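Local coordinates for protein sugar phosphate isomerase/epimerase (Parabacteroides distasonis, PDB 3L23) that binds a magnesium ion in a xylose isomerase-like TIM barrel and probably acts as an isomerase or epimerase on sugar phosphates, at residues M41-L46 against A287-C292; Q127-T132 against H165-E170; F171-T176 against G195-D200. All blocks are in the same frame, centred on the assembly; numbering follows the deposited sequence.

Interaction 1. Residues M41-L46 against A287-C292; sequences MGYSKL and AGVKDC. With EDO (1,2-ethanediol), chain F.
Met41, Tyr43 and Val289 bury most of the surface where residues 41-46 meet the helical turn 287-292. Met41 is a selenomethionine. Its SE lies against the helix backbone, 3.6 Å from Lys290 N. The chain is extended to SE and then bends (chi3 -72°), which turns CE back to meet Val289 CG1 at 3.8 Å. The two side chains cross at about a right angle. The aliphatic part of Lys290 covers the Met41 stem, with CD 3.8 Å from Met41 CG. The charged end of Lys290 is engaged elsewhere, in a salt bridge with Asp294.

The contact lies where the first and last parts of the TIM barrel come together. Helix 285-298, the last of the chain, packs where helix 31-40 gives way to strand 45-52. The turn at Gly42 is a Schellman motif, and its positive phi suits glycine.

Tyr43 follows directly and reaches the helix with its outer ring atoms. Its OH donates to Val289 O at 2.8 Å, and that oxygen lies in the ring plane at the edge. The donor is tilted 31° from the carbonyl plane. Val289 CG1, anti to the backbone N (chi1 166°), is the branch that meets the ring obliquely, 3.4 Å from Tyr43 CE2. A phenylalanine here would probably leave Val289 O without this hydroxyl donor. Leu17 and Val274 also touch the Tyr43 side chain, from strands 16-18 and 272-274. Lys45 NZ binds both hydroxyls of a 1,2-ethanediol molecule, probably from the crystallisation liquor, and forms a salt bridge with Asp271.

Interaction 2. Residues Q127-T132 against H165-E170; sequences QPMMPT and HNHNME. With MG (magnesium ion), chain B.
Pro128 and His165 form a tight part of this contact, where two neighbouring parallel strands of the barrel end. His165 N donates to Gln127 O at 2.9 Å in an almost straight bond. One residue on, His165 ND1 donates to Pro128 O at 3.3 Å. That oxygen lies in the plane of the imidazole and is met on a lone pair. With CG anti to the backbone N (chi1 161°), the ring lies beside Pro128, whose CB is 3.5 Å from His165 ND1. One face of the His167 ring is covered near its rim by His165 CE1. Met130, a selenomethionine, also packs closely. It slides past Glu170 in the opposite direction, with Met130 SE 3.8 Å from Glu170 CG.

The outer side is looser and partly exposed, and the selenomethionines Met129 and Met169 line it. Met129 CE meets the His167 ring obliquely, 3.6 Å from His167 CE1. Met169 CB lies 3.9 Å from Met130 CE. A water is hydrogen-bonded to Pro128 O, Glu170 OE2 and His167 ND1. Glu170 OE2 is also hydrogen-bonded to Tyr164 OH.

His165 NE2 binds the magnesium ion at 2.2 Å, and Asp216, His242, Glu275 and two waters complete the site. Pro128 O is thus a second-shell group. Together with the metal bond, its bond to ND1 probably helps to hold the ring's rotation, and would probably favour the tautomer with NE2 open to the metal.

Interaction 3. Residues F171-T176 against G195-D200; sequences FNRVAT and GDQIYD
Arg173 and Gln197 face each other in a two-stranded antiparallel sheet, formed by strands 173-174 and 196-197 beside the barrel. They are a non-hydrogen-bonded pair. The next pair, Val174 and Asp196, is hydrogen-bonded in both directions. Asn172 O then takes the N-H of Ile198, at the start of helix 198-205.

The Arg173 side chain runs across its partner strand. CB lies 3.7 Å from Asp196 O. CG meets both Gly195 O and Gln197 CG. The chain stays extended to NE (chi3 180°), and CD passes 3.6 Å from Gly195 O. Gln197 CG sits over the centre of one guanidinium face, 3.7 Å from CZ. At the tip, Arg173 NH1 donates to Gly195 O at 2.9 Å, with the acceptor in the guanidinium plane. Arg173 NH2 ends 3.6 Å from Gln197 OE1. The hydrogen bond of that oxygen goes to Asn225.

Gly195 fits closely here, since a side chain would clash with Val174 O. On the other face of the sheet Val174 CG1 packs on Ile198 CG1. Towards the barrel, Phe171 and Tyr199 lie side by side with their rings oblique, and Phe171 CZ lies 3.8 Å above the Tyr199 ring plane, offset toward the rim.

All three contacts belong to one TIM-barrel chain. Interaction 1 joins residues near both ends of the sequence, and the other two are nested inside the loop it closes. Interactions 2 and 3 follow in series. The centre of interaction 1 lies about 25 Å from that of interaction 2 and 35 Å from that of interaction 3, on the opposite side of the chain's centre. Interactions 2 and 3 are about 13 Å apart between centres and touch. There Glu170 O lies 2.7 Å from Tyr199 N, a probable hydrogen bond. The small sheet and helix 198-205 are thereby tied to the loop that follows metal ligand His165.

Interaction 1. Residues M41-L46 against A287-C292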
# COMPACT_ATOMS: atom_id res chain seq x y z
N MSE A 41 -8.66 -9.80 17.52
CA MSE A 41 -8.67 -10.67 16.33
C MSE A 41 -7.28 -11.21 15.97
O MSE A 41 -7.18 -12.11 15.13
CB MSE A 41 -9.28 -9.92 15.11
CG MSE A 41 -10.75 -9.62 15.25
SE MSE A 41 -11.48 -8.96 13.59
CE MSE A 41 -10.70 -7.20 13.55
N GLY A 42 -6.23 -10.67 16.58
CA GLY A 42 -4.87 -11.19 16.42
C GLY A 42 -3.92 -10.30 15.64
O GLY A 42 -2.84 -10.73 15.28
N TYR A 43 -4.32 -9.05 15.38
CA TYR A 43 -3.47 -8.10 14.68
C TYR A 43 -2.63 -7.29 15.65
O TYR A 43 -3.07 -6.95 16.72
CB TYR A 43 -4.33 -7.14 13.84
CG TYR A 43 -5.06 -7.84 12.74
CD1 TYR A 43 -4.42 -8.17 11.55
CD2 TYR A 43 -6.39 -8.26 12.89
CE1 TYR A 43 -5.07 -8.86 10.55
CE2 TYR A 43 -7.05 -8.98 11.85
CZ TYR A 43 -6.38 -9.23 10.67
OH TYR A 43 -6.97 -9.93 9.62
N SER A 44 -1.41 -6.92 15.24
CA SER A 44 -0.54 -6.10 16.07
C SER A 44 0.01 -4.82 15.44
O SER A 44 0.46 -3.92 16.15
CB SER A 44 0.63 -6.98 16.51
OG SER A 44 1.30 -7.42 15.34
N LYS A 45 -0.01 -4.79 14.11
CA LYS A 45 0.58 -3.75 13.30
C LYS A 45 -0.45 -3.17 12.32
O LYS A 45 -1.22 -3.90 11.69
CB LYS A 45 1.79 -4.33 12.52
CG LYS A 45 2.94 -4.72 13.44
CD LYS A 45 3.88 -5.76 12.84
CE LYS A 45 4.71 -5.21 11.68
NZ LYS A 45 5.81 -6.20 11.25
N LEU A 46 -0.45 -1.85 12.18
CA LEU A 46 -1.42 -1.16 11.31
C LEU A 46 -0.74 -0.44 10.17
O LEU A 46 0.33 0.11 10.36
CB LEU A 46 -2.19 -0.13 12.09
CG LEU A 46 -3.01 -0.66 13.27
CD1 LEU A 46 -3.71 0.54 13.95
CD2 LEU A 46 -4.01 -1.77 12.87
N ALA A 287 -16.13 -9.27 10.26
CA ALA A 287 -16.28 -10.73 10.20
C ALA A 287 -15.24 -11.32 9.23
O ALA A 287 -14.56 -12.28 9.55
CB ALA A 287 -17.74 -11.11 9.83
N GLY A 288 -15.11 -10.74 8.05
CA GLY A 288 -14.15 -11.24 7.08
C GLY A 288 -12.72 -11.05 7.53
O GLY A 288 -11.88 -11.91 7.30
N VAL A 289 -12.40 -9.90 8.13
CA VAL A 289 -11.07 -9.64 8.67
C VAL A 289 -10.66 -10.66 9.76
O VAL A 289 -9.51 -11.12 9.83
CB VAL A 289 -10.94 -8.16 9.14
CG1 VAL A 289 -9.69 -7.95 10.01
CG2 VAL A 289 -10.92 -7.23 7.90
N LYS A 290 -11.61 -11.04 10.60
CA LYS A 290 -11.37 -12.12 11.56
C LYS A 290 -10.98 -13.42 10.89
O LYS A 290 -9.98 -14.05 11.27
CB LYS A 290 -12.64 -12.34 12.38
CG LYS A 290 -12.61 -13.52 13.40
CD LYS A 290 -11.62 -13.26 14.53
CE LYS A 290 -11.88 -14.13 15.80
NZ LYS A 290 -11.82 -15.64 15.49
N ASP A 291 -11.72 -13.79 9.86
CA ASP A 291 -11.48 -15.02 9.15
C ASP A 291 -10.10 -15.02 8.48
O ASP A 291 -9.41 -16.05 8.43
CB ASP A 291 -12.57 -15.27 8.11
CG ASP A 291 -13.91 -15.71 8.71
OD1 ASP A 291 -14.00 -16.03 9.93
OD2 ASP A 291 -14.88 -15.79 7.93
N CYS A 292 -9.70 -13.86 7.95
CA CYS A 292 -8.34 -13.70 7.39
C CYS A 292 -7.23 -13.93 8.45
O CYS A 292 -6.24 -14.60 8.19
CB CYS A 292 -8.16 -12.36 6.71
SG CYS A 292 -9.16 -12.18 5.19
C1 EDO F . 3.34 -8.32 9.83
O1 EDO F . 3.87 -7.07 9.35
C2 EDO F . 4.46 -9.33 10.00
O2 EDO F . 5.33 -8.85 11.01

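Interaction 2. Residues Q127-T132 against H165-E170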
# COMPACT_ATOMS: atom_id res chain seq x y z
N GLN A 127 2.56 5.51 -1.49
CA GLN A 127 1.56 5.93 -2.47
C GLN A 127 0.95 4.68 -3.10
O GLN A 127 1.69 3.87 -3.66
CB GLN A 127 2.17 6.79 -3.56
CG GLN A 127 1.16 7.16 -4.61
CD GLN A 127 1.69 8.17 -5.56
OE1 GLN A 127 2.54 9.00 -5.19
NE2 GLN A 127 1.21 8.12 -6.81
N PRO A 128 -0.37 4.48 -2.95
CA PRO A 128 -1.03 3.26 -3.50
C PRO A 128 -1.75 3.38 -4.83
O PRO A 128 -2.17 2.34 -5.35
CB PRO A 128 -2.03 2.94 -2.41
CG PRO A 128 -2.52 4.31 -2.01
CD PRO A 128 -1.31 5.23 -2.09
N MSE A 129 -1.92 4.57 -5.40
CA MSE A 129 -2.64 4.74 -6.65
C MSE A 129 -1.71 5.21 -7.78
O MSE A 129 -0.91 6.09 -7.59
CB MSE A 129 -3.79 5.75 -6.51
CG MSE A 129 -4.72 5.85 -7.74
SE MSE A 129 -5.63 4.04 -8.11
CE MSE A 129 -5.97 3.74 -6.37
N MSE A 130 -1.85 4.58 -8.95
CA MSE A 130 -1.03 4.92 -10.10
C MSE A 130 -1.45 6.25 -10.73
O MSE A 130 -2.66 6.50 -10.96
CB MSE A 130 -1.14 3.81 -11.17
CG MSE A 130 -0.01 3.85 -12.16
SE MSE A 130 -0.23 2.57 -13.61
CE MSE A 130 -1.47 3.38 -14.57
N PRO A 131 -0.46 7.16 -11.00
CA PRO A 131 -0.77 8.31 -11.83
C PRO A 131 -1.16 7.89 -13.24
O PRO A 131 -1.05 6.73 -13.62
CB PRO A 131 0.55 9.12 -11.87
CG PRO A 131 1.38 8.60 -10.80
CD PRO A 131 0.94 7.18 -10.53
N THR A 132 -1.67 8.84 -13.99
CA THR A 132 -1.94 8.59 -15.39
C THR A 132 -0.64 8.27 -16.15
O THR A 132 0.25 9.13 -16.22
CB THR A 132 -2.58 9.82 -16.03
OG1 THR A 132 -3.81 10.11 -15.35
CG2 THR A 132 -2.86 9.61 -17.52
N HIS A 165 2.76 1.19 -3.87
CA HIS A 165 1.82 0.05 -3.86
C HIS A 165 1.07 -0.02 -5.18
O HIS A 165 0.48 0.97 -5.67
CB HIS A 165 0.86 0.14 -2.65
CG HIS A 165 -0.40 -0.67 -2.76
ND1 HIS A 165 -1.44 -0.32 -3.60
CD2 HIS A 165 -0.82 -1.79 -2.10
CE1 HIS A 165 -2.43 -1.18 -3.47
NE2 HIS A 165 -2.08 -2.09 -2.57
N ASN A 166 1.02 -1.22 -5.76
CA ASN A 166 0.41 -1.44 -7.04
C ASN A 166 -0.99 -2.04 -6.95
O ASN A 166 -1.32 -2.71 -5.97
CB ASN A 166 1.22 -2.43 -7.86
CG ASN A 166 1.29 -3.81 -7.19
OD1 ASN A 166 1.99 -4.02 -6.16
ND2 ASN A 166 0.56 -4.79 -7.78
N HIS A 167 -1.79 -1.77 -7.99
CA HIS A 167 -2.95 -2.60 -8.32
C HIS A 167 -2.58 -3.38 -9.59
O HIS A 167 -1.46 -3.89 -9.68
CB HIS A 167 -4.24 -1.81 -8.44
CG HIS A 167 -4.66 -1.13 -7.17
ND1 HIS A 167 -4.09 0.05 -6.75
CD2 HIS A 167 -5.60 -1.43 -6.25
CE1 HIS A 167 -4.65 0.44 -5.62
NE2 HIS A 167 -5.58 -0.44 -5.29
N ASN A 168 -3.47 -3.51 -10.56
CA ASN A 168 -3.13 -4.26 -11.78
C ASN A 168 -2.91 -3.40 -12.99
O ASN A 168 -2.40 -3.90 -14.00
CB ASN A 168 -4.17 -5.36 -12.08
CG ASN A 168 -5.59 -4.85 -12.23
OD1 ASN A 168 -5.93 -3.70 -11.89
ND2 ASN A 168 -6.47 -5.76 -12.71
N MSE A 169 -3.25 -2.11 -12.91
CA MSE A 169 -3.03 -1.23 -14.05
C MSE A 169 -1.55 -1.12 -14.41
O MSE A 169 -1.22 -0.80 -15.55
CB MSE A 169 -3.56 0.21 -13.81
CG MSE A 169 -5.05 0.36 -13.54
SE MSE A 169 -5.41 0.04 -11.59
CE MSE A 169 -3.84 0.81 -10.88
N GLU A 170 -0.69 -1.31 -13.43
CA GLU A 170 0.77 -1.23 -13.63
C GLU A 170 1.25 -2.35 -14.56
O GLU A 170 2.36 -2.31 -15.07
CB GLU A 170 1.50 -1.29 -12.29
CG GLU A 170 1.27 -0.12 -11.36
CD GLU A 170 0.01 -0.16 -10.54
OE1 GLU A 170 -0.85 -1.05 -10.71
OE2 GLU A 170 -0.07 0.68 -9.61
MG MG B . -3.49 -3.53 -1.59
O HOH W 1 -2.04 1.57 -7.98
O HOH W 2 -4.92 -3.03 -3.08
O HOH W 3 -4.31 -1.47 -0.78

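Interaction 3. Residues F171-T176 against G195-D200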
# COMPACT_ATOMS: atom_id res chain seq x y z
N PHE A 171 0.43 -3.38 -14.75
CA PHE A 171 0.81 -4.46 -15.67
C PHE A 171 0.28 -4.26 -17.07
O PHE A 171 0.55 -5.07 -17.95
CB PHE A 171 0.49 -5.82 -15.04
CG PHE A 171 1.21 -6.00 -13.77
CD1 PHE A 171 2.56 -6.29 -13.76
CD2 PHE A 171 0.58 -5.75 -12.55
CE1 PHE A 171 3.25 -6.37 -12.57
CE2 PHE A 171 1.25 -5.85 -11.39
CZ PHE A 171 2.59 -6.15 -11.37
N ASN A 172 -0.47 -3.18 -17.30
CA ASN A 172 -0.76 -2.77 -18.66
C ASN A 172 0.55 -2.41 -19.38
O ASN A 172 1.49 -1.94 -18.76
CB ASN A 172 -1.65 -1.53 -18.70
CG ASN A 172 -3.08 -1.77 -18.23
OD1 ASN A 172 -3.60 -2.88 -18.27
ND2 ASN A 172 -3.71 -0.70 -17.80
N ARG A 173 0.59 -2.58 -20.69
CA ARG A 173 1.81 -2.36 -21.42
C ARG A 173 1.70 -1.02 -22.14
O ARG A 173 0.63 -0.65 -22.60
CB ARG A 173 2.07 -3.50 -22.42
CG ARG A 173 2.36 -4.83 -21.73
CD ARG A 173 2.45 -6.03 -22.70
NE ARG A 173 2.73 -7.25 -21.94
CZ ARG A 173 3.94 -7.68 -21.59
NH1 ARG A 173 5.03 -7.02 -21.94
NH2 ARG A 173 4.05 -8.78 -20.86
N VAL A 174 2.80 -0.30 -22.21
CA VAL A 174 2.85 0.86 -23.08
C VAL A 174 3.50 0.38 -24.35
O VAL A 174 4.64 -0.14 -24.35
CB VAL A 174 3.56 2.06 -22.43
CG1 VAL A 174 2.81 2.47 -21.22
CG2 VAL A 174 4.99 1.76 -22.06
N ALA A 175 2.77 0.49 -25.46
CA ALA A 175 3.28 0.05 -26.77
C ALA A 175 3.06 1.14 -27.77
O ALA A 175 2.01 1.78 -27.76
CB ALA A 175 2.58 -1.25 -27.23
N THR A 176 4.04 1.36 -28.64
CA THR A 176 3.91 2.34 -29.71
C THR A 176 3.00 1.78 -30.82
O THR A 176 2.63 0.60 -30.82
CB THR A 176 5.28 2.71 -30.31
OG1 THR A 176 5.79 1.59 -31.06
CG2 THR A 176 6.29 3.11 -29.21
N GLY A 195 5.13 -4.33 -26.23
CA GLY A 195 5.33 -3.18 -25.33
C GLY A 195 5.76 -3.62 -23.94
O GLY A 195 5.75 -4.80 -23.61
N ASP A 196 6.12 -2.66 -23.11
CA ASP A 196 6.67 -2.90 -21.79
C ASP A 196 5.63 -2.70 -20.73
O ASP A 196 4.89 -1.72 -20.80
CB ASP A 196 7.79 -1.91 -21.54
CG ASP A 196 8.87 -2.01 -22.55
OD1 ASP A 196 9.55 -3.06 -22.54
OD2 ASP A 196 9.02 -1.08 -23.38
N GLN A 197 5.61 -3.57 -19.71
CA GLN A 197 4.72 -3.37 -18.60
C GLN A 197 5.16 -2.13 -17.82
O GLN A 197 6.35 -1.95 -17.53
CB GLN A 197 4.69 -4.60 -17.68
CG GLN A 197 4.14 -5.85 -18.39
CD GLN A 197 3.99 -7.06 -17.50
OE1 GLN A 197 3.00 -7.79 -17.61
NE2 GLN A 197 4.97 -7.28 -16.59
N ILE A 198 4.19 -1.31 -17.45
CA ILE A 198 4.48 -0.10 -16.64
C ILE A 198 5.29 -0.43 -15.40
O ILE A 198 6.25 0.26 -15.10
CB ILE A 198 3.16 0.69 -16.31
CG1 ILE A 198 2.58 1.30 -17.57
CG2 ILE A 198 3.43 1.81 -15.27
CD1 ILE A 198 1.11 1.68 -17.43
N TYR A 199 4.92 -1.48 -14.66
CA TYR A 199 5.65 -1.82 -13.44
C TYR A 199 7.14 -2.08 -13.68
O TYR A 199 8.01 -1.71 -12.85
CB TYR A 199 4.97 -3.03 -12.80
CG TYR A 199 5.26 -3.27 -11.33
CD1 TYR A 199 4.77 -2.40 -10.35
CD2 TYR A 199 6.03 -4.35 -10.91
CE1 TYR A 199 5.03 -2.62 -9.00
CE2 TYR A 199 6.28 -4.57 -9.57
CZ TYR A 199 5.79 -3.72 -8.63
OH TYR A 199 6.04 -3.90 -7.29
N ASP A 200 7.44 -2.78 -14.78
CA ASP A 200 8.85 -3.02 -15.17
C ASP A 200 9.60 -1.72 -15.44
O ASP A 200 10.76 -1.60 -15.07
CB ASP A 200 8.92 -3.99 -16.33
CG ASP A 200 8.38 -5.33 -15.95
OD1 ASP A 200 8.59 -5.69 -14.78
OD2 ASP A 200 7.75 -6.01 -16.76